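Local coordinates for protein methyl-accepting/DNA response regulator (Bacillus cereus, PDB 3D6W) that probably binds DNA through its LytTR domain, the part modelled here, as the output end of a putative phosphorelay response regulator, at residues A[73-78]-A[83-88]; A[57-62]-A[67-72]; A[12-17]-A[36-41]; A[22-25]-A[30-33]. All blocks are in the same frame, centred on the assembly; numbering follows the deposited sequence.

Contact 1: residues A[73-78]-A[83-88]; sequences KAIYPD and FLLSMD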
loop_
_atom_site.group_PDB
_atom_site.type_symbol
_atom_site.label_atom_id
_atom_site.label_comp_id
_atom_site.label_asym_id
_atom_site.label_seq_id
_atom_site.Cartn_x
_atom_site.Cartn_y
_atom_site.Cartn_z
ATOM N N LYS A 73 -14.334 -12.817 7.689
ATOM C CA LYS A 73 -14.481 -13.838 6.665
ATOM C C LYS A 73 -15.914 -13.840 6.057
ATOM O O LYS A 73 -16.061 -13.799 4.821
ATOM C CB LYS A 73 -14.101 -15.200 7.231
ATOM C CG LYS A 73 -14.275 -16.332 6.254
ATOM C CD LYS A 73 -13.558 -17.567 6.743
ATOM C CE LYS A 73 -14.465 -18.776 6.744
ATOM N NZ LYS A 73 -14.379 -19.454 5.413
ATOM N N ALA A 74 -16.939 -13.848 6.910
ATOM C CA ALA A 74 -18.335 -13.901 6.456
ATOM C C ALA A 74 -19.227 -13.218 7.479
ATOM O O ALA A 74 -18.902 -13.201 8.678
ATOM C CB ALA A 74 -18.824 -15.359 6.228
ATOM N N ILE A 75 -20.327 -12.642 6.979
ATOM C CA ILE A 75 -21.359 -11.991 7.763
ATOM C C ILE A 75 -22.633 -12.849 7.634
ATOM O O ILE A 75 -23.112 -13.108 6.525
ATOM C CB ILE A 75 -21.687 -10.553 7.261
ATOM C CG1 ILE A 75 -20.420 -9.683 7.165
ATOM C CG2 ILE A 75 -22.818 -9.924 8.121
ATOM C CD1 ILE A 75 -20.578 -8.355 6.337
ATOM N N TYR A 76 -23.169 -13.258 8.783
ATOM C CA TYR A 76 -24.368 -14.100 8.879
ATOM C C TYR A 76 -25.480 -13.373 9.540
ATOM O O TYR A 76 -25.262 -12.690 10.522
ATOM C CB TYR A 76 -24.067 -15.347 9.729
ATOM C CG TYR A 76 -23.090 -16.258 9.037
ATOM C CD1 TYR A 76 -23.497 -16.988 7.919
ATOM C CD2 TYR A 76 -21.776 -16.385 9.471
ATOM C CE1 TYR A 76 -22.642 -17.792 7.235
ATOM C CE2 TYR A 76 -20.896 -17.242 8.795
ATOM C CZ TYR A 76 -21.341 -17.936 7.674
ATOM O OH TYR A 76 -20.512 -18.780 6.942
ATOM N N PRO A 77 -26.693 -13.512 9.007
ATOM C CA PRO A 77 -27.834 -12.983 9.766
ATOM C C PRO A 77 -28.243 -14.024 10.779
ATOM O O PRO A 77 -29.006 -14.886 10.450
ATOM C CB PRO A 77 -28.907 -12.742 8.691
ATOM C CG PRO A 77 -28.557 -13.688 7.562
ATOM C CD PRO A 77 -27.094 -14.104 7.716
ATOM N N ASP A 78 -27.698 -13.964 11.987
ATOM C CA ASP A 78 -27.821 -15.099 12.933
ATOM C C ASP A 78 -29.228 -15.149 13.536
ATOM O O ASP A 78 -29.712 -16.202 13.901
ATOM C CB ASP A 78 -26.716 -15.082 14.014
ATOM C CG ASP A 78 -26.721 -13.817 14.864
ATOM O OD1 ASP A 78 -26.937 -12.718 14.329
ATOM O OD2 ASP A 78 -26.472 -13.916 16.086
ATOM N N PHE A 83 -26.419 -9.513 13.403
ATOM C CA PHE A 83 -25.475 -10.324 12.602
ATOM C C PHE A 83 -24.445 -10.971 13.496
ATOM O O PHE A 83 -24.224 -10.578 14.628
ATOM C CB PHE A 83 -24.753 -9.494 11.525
ATOM C CG PHE A 83 -25.681 -8.736 10.600
ATOM C CD1 PHE A 83 -26.337 -9.390 9.555
ATOM C CD2 PHE A 83 -25.890 -7.362 10.765
ATOM C CE1 PHE A 83 -27.186 -8.703 8.709
ATOM C CE2 PHE A 83 -26.730 -6.668 9.904
ATOM C CZ PHE A 83 -27.383 -7.347 8.884
ATOM N N LEU A 84 -23.810 -11.982 12.956
ATOM C CA LEU A 84 -22.714 -12.606 13.621
ATOM C C LEU A 84 -21.615 -12.637 12.588
ATOM O O LEU A 84 -21.869 -13.002 11.425
ATOM C CB LEU A 84 -23.117 -14.021 14.039
ATOM C CG LEU A 84 -22.349 -14.757 15.080
ATOM C CD1 LEU A 84 -21.917 -13.796 16.216
ATOM C CD2 LEU A 84 -23.251 -15.945 15.555
ATOM N N LEU A 85 -20.418 -12.205 12.992
ATOM C CA LEU A 85 -19.276 -12.107 12.092
ATOM C C LEU A 85 -18.372 -13.286 12.334
ATOM O O LEU A 85 -17.910 -13.536 13.424
ATOM C CB LEU A 85 -18.500 -10.793 12.316
ATOM C CG LEU A 85 -19.343 -9.511 12.388
ATOM C CD1 LEU A 85 -18.478 -8.259 12.564
ATOM C CD2 LEU A 85 -20.272 -9.427 11.184
ATOM N N SER A 86 -18.112 -14.009 11.273
ATOM C CA SER A 86 -17.107 -15.051 11.242
ATOM C C SER A 86 -15.783 -14.405 10.892
ATOM O O SER A 86 -15.648 -13.856 9.798
ATOM C CB SER A 86 -17.495 -16.061 10.139
ATOM O OG SER A 86 -16.798 -17.295 10.251
HETATM N N MSE A 87 -14.813 -14.464 11.806
HETATM C CA MSE A 87 -13.514 -13.901 11.565
HETATM C C MSE A 87 -12.600 -14.920 10.862
HETATM O O MSE A 87 -12.896 -16.114 10.880
HETATM C CB MSE A 87 -12.884 -13.384 12.854
HETATM C CG MSE A 87 -13.755 -12.460 13.664
HETATM SE SE MSE A 87 -14.393 -10.878 12.753
HETATM C CE MSE A 87 -12.712 -10.036 12.543
ATOM N N ASP A 88 -11.519 -14.429 10.245
ATOM C CA ASP A 88 -10.604 -15.240 9.516
ATOM C C ASP A 88 -9.891 -16.282 10.380
ATOM O O ASP A 88 -9.589 -17.357 9.901
ATOM C CB ASP A 88 -9.504 -14.358 8.882
ATOM C CG ASP A 88 -9.903 -13.771 7.547
ATOM O OD1 ASP A 88 -10.892 -14.234 6.946
ATOM O OD2 ASP A 88 -9.204 -12.841 7.091
HETATM O O HOH W 1 -25.080 -11.947 17.174
#
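Ile75 and Leu85 run abreast from neighbouring strands, CG2 of Ile75 4.0 Å from CD2 of Leu85, while the same CG2 reaches CD1 of Phe83 at 3.8 Å. This is the tight, buried face: Phe103 and Leu107 of helix 100-107 cover Ile75, Phe103 also covers Leu85, and Phe109 meets the Phe83 ring edge-to-face. The carbonyl O of Tyr76 sits in the plane of the Phe83 ring, at its edge, and accepts from Leu84 N at 2.9 Å. The two strands form an antiparallel beta hairpin with a classic bulge at its open end: Lys73 N (2.7 Å) and Ala74 N (3.2 Å) both donate to Ser86 O, in the plane of its carbonyl. Tyr76 and Lys73, by contrast, are exposed to solvent. The Tyr76 ring brings CE2 to 3.8 Å from Ser86 CB, which comes at the ring edge. At the turn Asp78 (chi1 60°) is hydrogen-bonded through OD1 to the Thr82 hydroxyl, and its OD2 takes a 2.6 Å bond from a water that also donates to Phe83 O. Lys73 CB rests 3.4 Å from OD1 of Asp88, a residue of the magnesium site, but the lysine chain bends away before its amine can pair with that carboxylate.

Contact 2: residues A[57-62]-A[67-72]; sequences SFIRCH and VNVNHI. With MG (magnesium ion), chain C.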
loop_
_atom_site.group_PDB
_atom_site.type_symbol
_atom_site.label_atom_id
_atom_site.label_comp_id
_atom_site.label_asym_id
_atom_site.label_seq_id
_atom_site.Cartn_x
_atom_site.Cartn_y
_atom_site.Cartn_z
ATOM N N SER A 57 -11.681 0.798 7.349
ATOM C CA SER A 57 -11.336 -0.550 7.786
ATOM C C SER A 57 -12.034 -0.984 9.048
ATOM O O SER A 57 -12.375 -2.137 9.196
ATOM C CB SER A 57 -9.834 -0.620 8.035
ATOM O OG SER A 57 -9.211 -1.238 6.959
ATOM N N PHE A 58 -12.212 -0.047 9.969
ATOM C CA PHE A 58 -12.729 -0.317 11.313
ATOM C C PHE A 58 -14.159 0.182 11.450
ATOM O O PHE A 58 -14.493 1.216 10.948
ATOM C CB PHE A 58 -11.786 0.312 12.348
ATOM C CG PHE A 58 -10.424 -0.367 12.394
ATOM C CD1 PHE A 58 -9.377 0.085 11.604
ATOM C CD2 PHE A 58 -10.220 -1.511 13.164
ATOM C CE1 PHE A 58 -8.132 -0.555 11.618
ATOM C CE2 PHE A 58 -9.013 -2.147 13.180
ATOM C CZ PHE A 58 -7.960 -1.672 12.406
ATOM N N ILE A 59 -15.023 -0.614 12.084
ATOM C CA ILE A 59 -16.399 -0.207 12.370
ATOM C C ILE A 59 -16.849 -0.667 13.753
ATOM O O ILE A 59 -16.740 -1.821 14.086
ATOM C CB ILE A 59 -17.413 -0.718 11.269
ATOM C CG1 ILE A 59 -18.810 -0.095 11.491
ATOM C CG2 ILE A 59 -17.562 -2.237 11.307
ATOM C CD1 ILE A 59 -19.759 -0.205 10.309
ATOM N N ARG A 60 -17.340 0.263 14.558
ATOM C CA ARG A 60 -18.150 -0.058 15.714
ATOM C C ARG A 60 -19.414 -0.832 15.317
ATOM O O ARG A 60 -20.280 -0.332 14.604
ATOM C CB ARG A 60 -18.544 1.206 16.469
ATOM C CG ARG A 60 -19.081 0.926 17.861
ATOM C CD ARG A 60 -17.970 0.746 18.865
ATOM N NE ARG A 60 -18.478 0.770 20.234
ATOM C CZ ARG A 60 -18.612 1.854 20.997
ATOM N NH1 ARG A 60 -18.258 3.058 20.570
ATOM N NH2 ARG A 60 -19.058 1.727 22.237
ATOM N N CYS A 61 -19.508 -2.066 15.820
ATOM C CA CYS A 61 -20.603 -2.959 15.478
ATOM C C CYS A 61 -21.421 -3.423 16.671
ATOM O O CYS A 61 -22.380 -4.158 16.514
ATOM C CB CYS A 61 -20.049 -4.158 14.709
ATOM S SG CYS A 61 -18.950 -5.204 15.625
ATOM N N HIS A 62 -21.061 -2.954 17.856
ATOM C CA HIS A 62 -21.641 -3.413 19.109
ATOM C C HIS A 62 -21.084 -2.443 20.131
ATOM O O HIS A 62 -20.004 -1.944 19.926
ATOM C CB HIS A 62 -21.134 -4.831 19.360
ATOM C CG HIS A 62 -21.779 -5.541 20.508
ATOM N ND1 HIS A 62 -21.517 -5.225 21.824
ATOM C CD2 HIS A 62 -22.606 -6.613 20.537
ATOM C CE1 HIS A 62 -22.162 -6.062 22.612
ATOM N NE2 HIS A 62 -22.823 -6.923 21.860
ATOM N N VAL A 67 -14.721 -3.840 15.026
ATOM C CA VAL A 67 -14.188 -4.870 14.137
ATOM C C VAL A 67 -13.377 -4.259 12.961
ATOM O O VAL A 67 -13.678 -3.132 12.448
ATOM C CB VAL A 67 -15.334 -5.836 13.649
ATOM C CG1 VAL A 67 -16.222 -5.192 12.588
ATOM C CG2 VAL A 67 -14.756 -7.190 13.123
ATOM N N ASN A 68 -12.348 -4.981 12.540
ATOM C CA ASN A 68 -11.637 -4.685 11.273
ATOM C C ASN A 68 -12.283 -5.500 10.165
ATOM O O ASN A 68 -12.166 -6.711 10.151
ATOM C CB ASN A 68 -10.149 -5.078 11.404
ATOM C CG ASN A 68 -9.292 -4.577 10.262
ATOM O OD1 ASN A 68 -9.778 -4.304 9.205
ATOM N ND2 ASN A 68 -7.991 -4.507 10.485
ATOM N N VAL A 69 -12.928 -4.826 9.220
ATOM C CA VAL A 69 -13.650 -5.500 8.134
ATOM C C VAL A 69 -12.701 -6.331 7.273
ATOM O O VAL A 69 -13.152 -7.241 6.560
ATOM C CB VAL A 69 -14.488 -4.507 7.247
ATOM C CG1 VAL A 69 -15.349 -3.548 8.150
ATOM C CG2 VAL A 69 -13.606 -3.707 6.337
ATOM N N ASN A 70 -11.391 -6.061 7.344
ATOM C CA ASN A 70 -10.443 -6.840 6.561
ATOM C C ASN A 70 -10.109 -8.189 7.132
ATOM O O ASN A 70 -9.495 -9.014 6.455
ATOM C CB ASN A 70 -9.180 -6.024 6.309
ATOM C CG ASN A 70 -9.467 -4.827 5.415
ATOM O OD1 ASN A 70 -9.864 -4.988 4.245
ATOM N ND2 ASN A 70 -9.339 -3.627 5.976
ATOM N N HIS A 71 -10.494 -8.416 8.388
ATOM C CA HIS A 71 -10.393 -9.732 8.999
ATOM C C HIS A 71 -11.698 -10.456 9.075
ATOM O O HIS A 71 -11.741 -11.556 9.570
ATOM C CB HIS A 71 -9.754 -9.630 10.352
ATOM C CG HIS A 71 -8.356 -9.134 10.285
ATOM N ND1 HIS A 71 -7.283 -9.977 10.119
ATOM C CD2 HIS A 71 -7.851 -7.880 10.310
ATOM C CE1 HIS A 71 -6.169 -9.262 10.063
ATOM N NE2 HIS A 71 -6.489 -7.983 10.181
ATOM N N ILE A 72 -12.762 -9.874 8.552
ATOM C CA ILE A 72 -14.053 -10.565 8.484
ATOM C C ILE A 72 -13.973 -11.579 7.367
ATOM O O ILE A 72 -13.612 -11.237 6.223
ATOM C CB ILE A 72 -15.275 -9.627 8.230
ATOM C CG1 ILE A 72 -15.500 -8.695 9.426
ATOM C CG2 ILE A 72 -16.576 -10.448 7.969
ATOM C CD1 ILE A 72 -16.528 -7.633 9.216
HETATM MG MG MG C . -11.556 -11.231 4.677
HETATM O O HOH W 2 -6.830 -2.708 8.201
HETATM O O HOH W 3 -13.876 -11.713 3.758
HETATM O O HOH W 4 -11.311 -11.118 2.147
#
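A beta hairpin of strands 58-62 and 65-68 runs into an Asx turn, and a magnesium site lies just beyond it. Val67 and Ile59 form the antiparallel hydrogen-bonded pair: Ile59 N gives a 2.9 Å bond to Val67 O, and Val67 N returns one to Ile59 O from 37° above the carbonyl plane. A third backbone bond joins Val69 N to Ser57 O at 2.7 Å. On one face Ile59 CG2 presses against Val67 CG1 at 3.5 Å; chi1 of -172° on Ile59 leaves that methyl between backbone N and carbonyl carbon, facing the valine, and Cys61 SG touches the same CG1. On the other face the Asn68 amide lies over the Phe58 ring, the planes 42° apart, with ND2 3.4 Å from CZ. That ND2 donates to Val21 O and to a water shared with Ser57 OG, while OD1 accepts from Asn70 N at 3.0 Å, closing the Asx turn. At the far end Ile72 O binds magnesium at 2.6 Å, together with two waters. Phe103 and Leu107 of helix 100-107 pack on Ile59, Leu85 and Met87 of strand 83-87 back Val67, and strand 21-27 borders 65-68 on the side away from 58-62.

Contact 3: residues A[12-17]-A[36-41]; sequences GWIPVP and EELTGT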
loop_
_atom_site.group_PDB
_atom_site.type_symbol
_atom_site.label_atom_id
_atom_site.label_comp_id
_atom_site.label_asym_id
_atom_site.label_seq_id
_atom_site.Cartn_x
_atom_site.Cartn_y
_atom_site.Cartn_z
ATOM N N GLY A 12 6.117 -6.270 28.882
ATOM C CA GLY A 12 6.431 -5.115 28.003
ATOM C C GLY A 12 5.236 -4.676 27.181
ATOM O O GLY A 12 4.113 -5.064 27.481
ATOM N N TRP A 13 5.468 -3.844 26.169
ATOM C CA TRP A 13 4.399 -3.401 25.222
ATOM C C TRP A 13 4.792 -3.726 23.786
ATOM O O TRP A 13 5.970 -3.616 23.395
ATOM C CB TRP A 13 4.193 -1.893 25.278
ATOM C CG TRP A 13 3.611 -1.335 26.506
ATOM C CD1 TRP A 13 2.280 -1.171 26.785
ATOM C CD2 TRP A 13 4.330 -0.778 27.606
ATOM N NE1 TRP A 13 2.132 -0.571 27.995
ATOM C CE2 TRP A 13 3.376 -0.317 28.526
ATOM C CE3 TRP A 13 5.691 -0.628 27.902
ATOM C CZ2 TRP A 13 3.737 0.273 29.733
ATOM C CZ3 TRP A 13 6.048 -0.060 29.085
ATOM C CH2 TRP A 13 5.078 0.392 29.994
ATOM N N ILE A 14 3.797 -4.066 22.986
ATOM C CA ILE A 14 4.044 -4.568 21.658
ATOM C C ILE A 14 3.312 -3.673 20.659
ATOM O O ILE A 14 2.082 -3.619 20.668
ATOM C CB ILE A 14 3.665 -6.070 21.587
ATOM C CG1 ILE A 14 4.497 -6.826 22.660
ATOM C CG2 ILE A 14 3.858 -6.626 20.165
ATOM C CD1 ILE A 14 4.672 -8.269 22.438
ATOM N N PRO A 15 4.072 -2.913 19.833
ATOM C CA PRO A 15 3.469 -2.188 18.713
ATOM C C PRO A 15 2.966 -3.149 17.640
ATOM O O PRO A 15 3.691 -4.033 17.207
ATOM C CB PRO A 15 4.619 -1.311 18.170
ATOM C CG PRO A 15 5.747 -1.437 19.128
ATOM C CD PRO A 15 5.526 -2.669 19.926
ATOM N N VAL A 16 1.700 -2.992 17.266
ATOM C CA VAL A 16 1.045 -3.832 16.249
ATOM C C VAL A 16 0.515 -2.872 15.155
ATOM O O VAL A 16 -0.079 -1.866 15.487
ATOM C CB VAL A 16 -0.110 -4.643 16.914
ATOM C CG1 VAL A 16 -0.813 -5.556 15.910
ATOM C CG2 VAL A 16 0.418 -5.429 18.076
ATOM N N PRO A 17 0.752 -3.155 13.873
ATOM C CA PRO A 17 0.167 -2.338 12.824
ATOM C C PRO A 17 -1.339 -2.452 12.808
ATOM O O PRO A 17 -1.870 -3.509 13.137
ATOM C CB PRO A 17 0.704 -2.958 11.516
ATOM C CG PRO A 17 1.652 -3.954 11.874
ATOM C CD PRO A 17 1.546 -4.269 13.325
ATOM N N GLU A 36 -3.532 -10.389 15.312
ATOM C CA GLU A 36 -3.509 -11.730 14.734
ATOM C C GLU A 36 -2.753 -12.736 15.605
ATOM O O GLU A 36 -3.167 -13.893 15.726
ATOM C CB GLU A 36 -2.889 -11.705 13.350
ATOM C CG GLU A 36 -3.660 -10.922 12.319
ATOM C CD GLU A 36 -2.882 -10.795 11.055
ATOM O OE1 GLU A 36 -1.691 -11.141 11.050
ATOM O OE2 GLU A 36 -3.422 -10.341 10.048
ATOM N N GLU A 37 -1.646 -12.281 16.195
ATOM C CA GLU A 37 -0.751 -13.131 16.956
ATOM C C GLU A 37 -0.764 -12.851 18.449
ATOM O O GLU A 37 -0.162 -13.610 19.191
ATOM C CB GLU A 37 0.686 -12.949 16.445
ATOM C CG GLU A 37 0.944 -13.524 15.041
ATOM C CD GLU A 37 2.416 -13.347 14.572
ATOM O OE1 GLU A 37 3.240 -12.735 15.322
ATOM O OE2 GLU A 37 2.750 -13.847 13.451
ATOM N N LEU A 38 -1.364 -11.753 18.906
ATOM C CA LEU A 38 -1.469 -11.529 20.350
ATOM C C LEU A 38 -2.616 -10.608 20.745
ATOM O O LEU A 38 -3.254 -9.991 19.893
ATOM C CB LEU A 38 -0.122 -11.106 20.986
ATOM C CG LEU A 38 0.586 -9.734 20.934
ATOM C CD1 LEU A 38 0.017 -8.800 19.892
ATOM C CD2 LEU A 38 0.593 -9.063 22.316
ATOM N N THR A 39 -2.890 -10.586 22.047
ATOM C CA THR A 39 -3.914 -9.767 22.625
ATOM C C THR A 39 -3.356 -8.971 23.766
ATOM O O THR A 39 -2.456 -9.375 24.449
ATOM C CB THR A 39 -5.149 -10.577 23.029
ATOM O OG1 THR A 39 -5.652 -11.207 21.843
ATOM C CG2 THR A 39 -6.270 -9.630 23.597
ATOM N N GLY A 40 -3.880 -7.783 23.940
ATOM C CA GLY A 40 -3.310 -6.911 24.921
ATOM C C GLY A 40 -4.265 -5.800 25.227
ATOM O O GLY A 40 -5.305 -5.663 24.620
ATOM N N THR A 41 -3.858 -4.992 26.173
ATOM C CA THR A 41 -4.699 -4.018 26.800
ATOM C C THR A 41 -4.281 -2.643 26.232
ATOM O O THR A 41 -3.113 -2.432 25.851
ATOM C CB THR A 41 -4.517 -4.192 28.320
ATOM O OG1 THR A 41 -5.640 -4.921 28.830
ATOM C CG2 THR A 41 -4.342 -2.887 29.043
#
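Strand 13-17 and the 36-41 segment, whose strand begins at Thr39, face each other without pairing: the closest CA atoms, those of Ile14 and Gly40, stand 8.4 Å apart, and no hydrogen bond crosses. Each belongs to a different antiparallel sheet of this LytTR domain. The first strand makes a two-stranded hairpin with strand 4-8, bonded through the backbones of Ile14 and Val16, whereas strand 39-42 is an outermost strand of the five-stranded sheet within this chain and is bonded to strand 30-35 through Gly40 and Val33. A backbone hydrogen bond between Thr41 and Lys8 of strand 4-8 also links the two sheets. What joins the segments themselves is a small apolar meeting of three side chains, burying 133 Å² in all. Ile14, Val16 and Leu38 each direct CB toward the opposite segment. Leu38 does the bridging with its two methyls, one for each partner on strand 13-17. Its CG is turned between backbone N and carbonyl carbon (chi1 76°), which brings those methyls across to strand 13-17. Leu7 of strand 4-8 touches both Val16 and Leu38, and Thr9 packs on Ile14 and Leu38. Ala35 of strand 30-35 also meets Val16. Beyond the join the first strand faces a third subunit: Trp13 meets the Phe109 ring of that chain, and Ile14 packs on Lys73 of the same neighbour. Ile14 and Leu38 approach at a slant, CD1 to CD2 at 4.2 Å; Val16 and Leu38 overlap from opposing directions, with Val16 CG2 3.8 Å from Leu38 CD1.

Contact 4: residues A[22-25]-A[30-33]; sequences MYLE and KTYV
Glu25 and Tyr32 pair regularly in the hairpin of strands 21-27 and 30-35, but upstream the hairpin is irregular: two residues, Met22 and Tyr23, are set against the single Asn34 in a classic beta bulge. In the regular part Tyr32 N donates to Glu25 O at 2.8 Å. The return bond, Glu25 N to Tyr32 O, is also 2.8 Å and lies in the carbonyl plane; the two together make an antiparallel hydrogen-bonded pair. Glu25 O also lies in the plane of the Tyr32 ring, 3.8 Å from CD1. With chi1 at -74° the ring sits beside its own backbone N, so one carbonyl meets both the N-H and the ring edge of the same residue. Tyr32 O is approached as well by Leu24 CA at 3.2 Å, a CA-H...O contact. On the other face Leu24 and Val33 are neighbours, CD2 of Leu24 4.2 Å from CG2 of Val33, and the same CD2 reaches CG2 of Thr31 at 4.1 Å. The Thr31 hydroxyl is hydrogen-bonded to Tyr44 O. Leu46 and Phe49 of helix 46-52 cover Leu24 and Thr31, Phe65 of strand 65-68 packs on Tyr23 and Glu25, and strand 39-42 continues the sheet beyond strand 30-35.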
loop_
_atom_site.group_PDB
_atom_site.type_symbol
_atom_site.label_atom_id
_atom_site.label_comp_id
_atom_site.label_asym_id
_atom_site.label_seq_id
_atom_site.Cartn_x
_atom_site.Cartn_y
_atom_site.Cartn_z
HETATM N N MSE A 22 -7.539 -7.340 14.484
HETATM C CA MSE A 22 -8.723 -8.035 14.026
HETATM C C MSE A 22 -10.013 -7.401 14.578
HETATM O O MSE A 22 -10.985 -7.220 13.858
HETATM C CB MSE A 22 -8.650 -9.516 14.448
HETATM C CG MSE A 22 -7.454 -10.236 13.926
HETATM SE SE MSE A 22 -7.303 -12.123 14.342
HETATM C CE MSE A 22 -7.346 -11.843 16.263
ATOM N N TYR A 23 -9.990 -7.111 15.872
ATOM C CA TYR A 23 -11.081 -6.471 16.592
ATOM C C TYR A 23 -10.604 -5.901 17.955
ATOM O O TYR A 23 -9.474 -6.150 18.418
ATOM C CB TYR A 23 -12.302 -7.419 16.749
ATOM C CG TYR A 23 -12.087 -8.610 17.669
ATOM C CD1 TYR A 23 -11.644 -9.824 17.176
ATOM C CD2 TYR A 23 -12.359 -8.511 19.037
ATOM C CE1 TYR A 23 -11.457 -10.880 18.002
ATOM C CE2 TYR A 23 -12.163 -9.545 19.876
ATOM C CZ TYR A 23 -11.697 -10.742 19.364
ATOM O OH TYR A 23 -11.498 -11.812 20.232
ATOM N N LEU A 24 -11.428 -5.039 18.527
ATOM C CA LEU A 24 -11.168 -4.476 19.844
ATOM C C LEU A 24 -12.401 -4.803 20.646
ATOM O O LEU A 24 -13.514 -4.808 20.101
ATOM C CB LEU A 24 -10.915 -2.946 19.823
ATOM C CG LEU A 24 -9.672 -2.374 19.138
ATOM C CD1 LEU A 24 -9.839 -2.223 17.607
ATOM C CD2 LEU A 24 -9.355 -1.047 19.684
ATOM N N GLU A 25 -12.205 -5.120 21.922
ATOM C CA GLU A 25 -13.320 -5.474 22.795
ATOM C C GLU A 25 -13.272 -4.733 24.129
ATOM O O GLU A 25 -12.242 -4.780 24.829
ATOM C CB GLU A 25 -13.359 -6.976 23.067
ATOM C CG GLU A 25 -14.494 -7.359 24.040
ATOM C CD GLU A 25 -14.625 -8.838 24.262
ATOM O OE1 GLU A 25 -15.719 -9.277 24.734
ATOM O OE2 GLU A 25 -13.639 -9.536 23.940
ATOM N N LYS A 30 -11.933 -2.580 30.593
ATOM C CA LYS A 30 -10.707 -2.317 29.807
ATOM C C LYS A 30 -10.974 -2.496 28.337
ATOM O O LYS A 30 -11.949 -3.125 27.962
ATOM C CB LYS A 30 -9.584 -3.293 30.225
ATOM C CG LYS A 30 -9.080 -3.062 31.647
ATOM C CD LYS A 30 -8.427 -4.306 32.256
ATOM C CE LYS A 30 -9.422 -5.480 32.375
ATOM N NZ LYS A 30 -9.284 -6.268 33.657
ATOM N N THR A 31 -10.079 -1.974 27.511
ATOM C CA THR A 31 -10.082 -2.272 26.072
ATOM C C THR A 31 -9.059 -3.325 25.727
ATOM O O THR A 31 -7.898 -3.176 26.020
ATOM C CB THR A 31 -9.780 -1.025 25.223
ATOM O OG1 THR A 31 -10.769 -0.055 25.521
ATOM C CG2 THR A 31 -9.792 -1.338 23.711
ATOM N N TYR A 32 -9.510 -4.389 25.082
ATOM C CA TYR A 32 -8.628 -5.439 24.632
ATOM C C TYR A 32 -8.494 -5.289 23.142
ATOM O O TYR A 32 -9.473 -5.282 22.438
ATOM C CB TYR A 32 -9.207 -6.804 24.974
ATOM C CG TYR A 32 -9.096 -7.104 26.421
ATOM C CD1 TYR A 32 -10.124 -6.750 27.314
ATOM C CD2 TYR A 32 -7.955 -7.716 26.921
ATOM C CE1 TYR A 32 -10.024 -7.008 28.661
ATOM C CE2 TYR A 32 -7.839 -7.985 28.275
ATOM C CZ TYR A 32 -8.874 -7.624 29.143
ATOM O OH TYR A 32 -8.730 -7.897 30.481
ATOM N N VAL A 33 -7.258 -5.144 22.694
ATOM C CA VAL A 33 -6.908 -5.121 21.291
ATOM C C VAL A 33 -6.477 -6.547 20.901
ATOM O O VAL A 33 -5.469 -7.066 21.382
ATOM C CB VAL A 33 -5.799 -4.063 21.017
ATOM C CG1 VAL A 33 -5.653 -3.826 19.532
ATOM C CG2 VAL A 33 -6.126 -2.746 21.713
#

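In the fold
From the N terminus, strand 13-17 opens contact 3, which closes only at residues 36-41 and joins the two-stranded N-terminal hairpin to the edge of the five-stranded sheet. Within that loop the chain makes the hairpin of contact 4; strand 39-42 then pairs with strand 30-35, which links the two contacts. After helix 46-52, contact 2 closes a second hairpin, which enters the same sheet where Asn68 N meets Met22 O. The chain passes directly into contact 1, the hairpin of the three-stranded sheet, tied back to contact 2 by Asp88 N on His71 O. Contacts 4, 2 and 1 follow in series, and none cross.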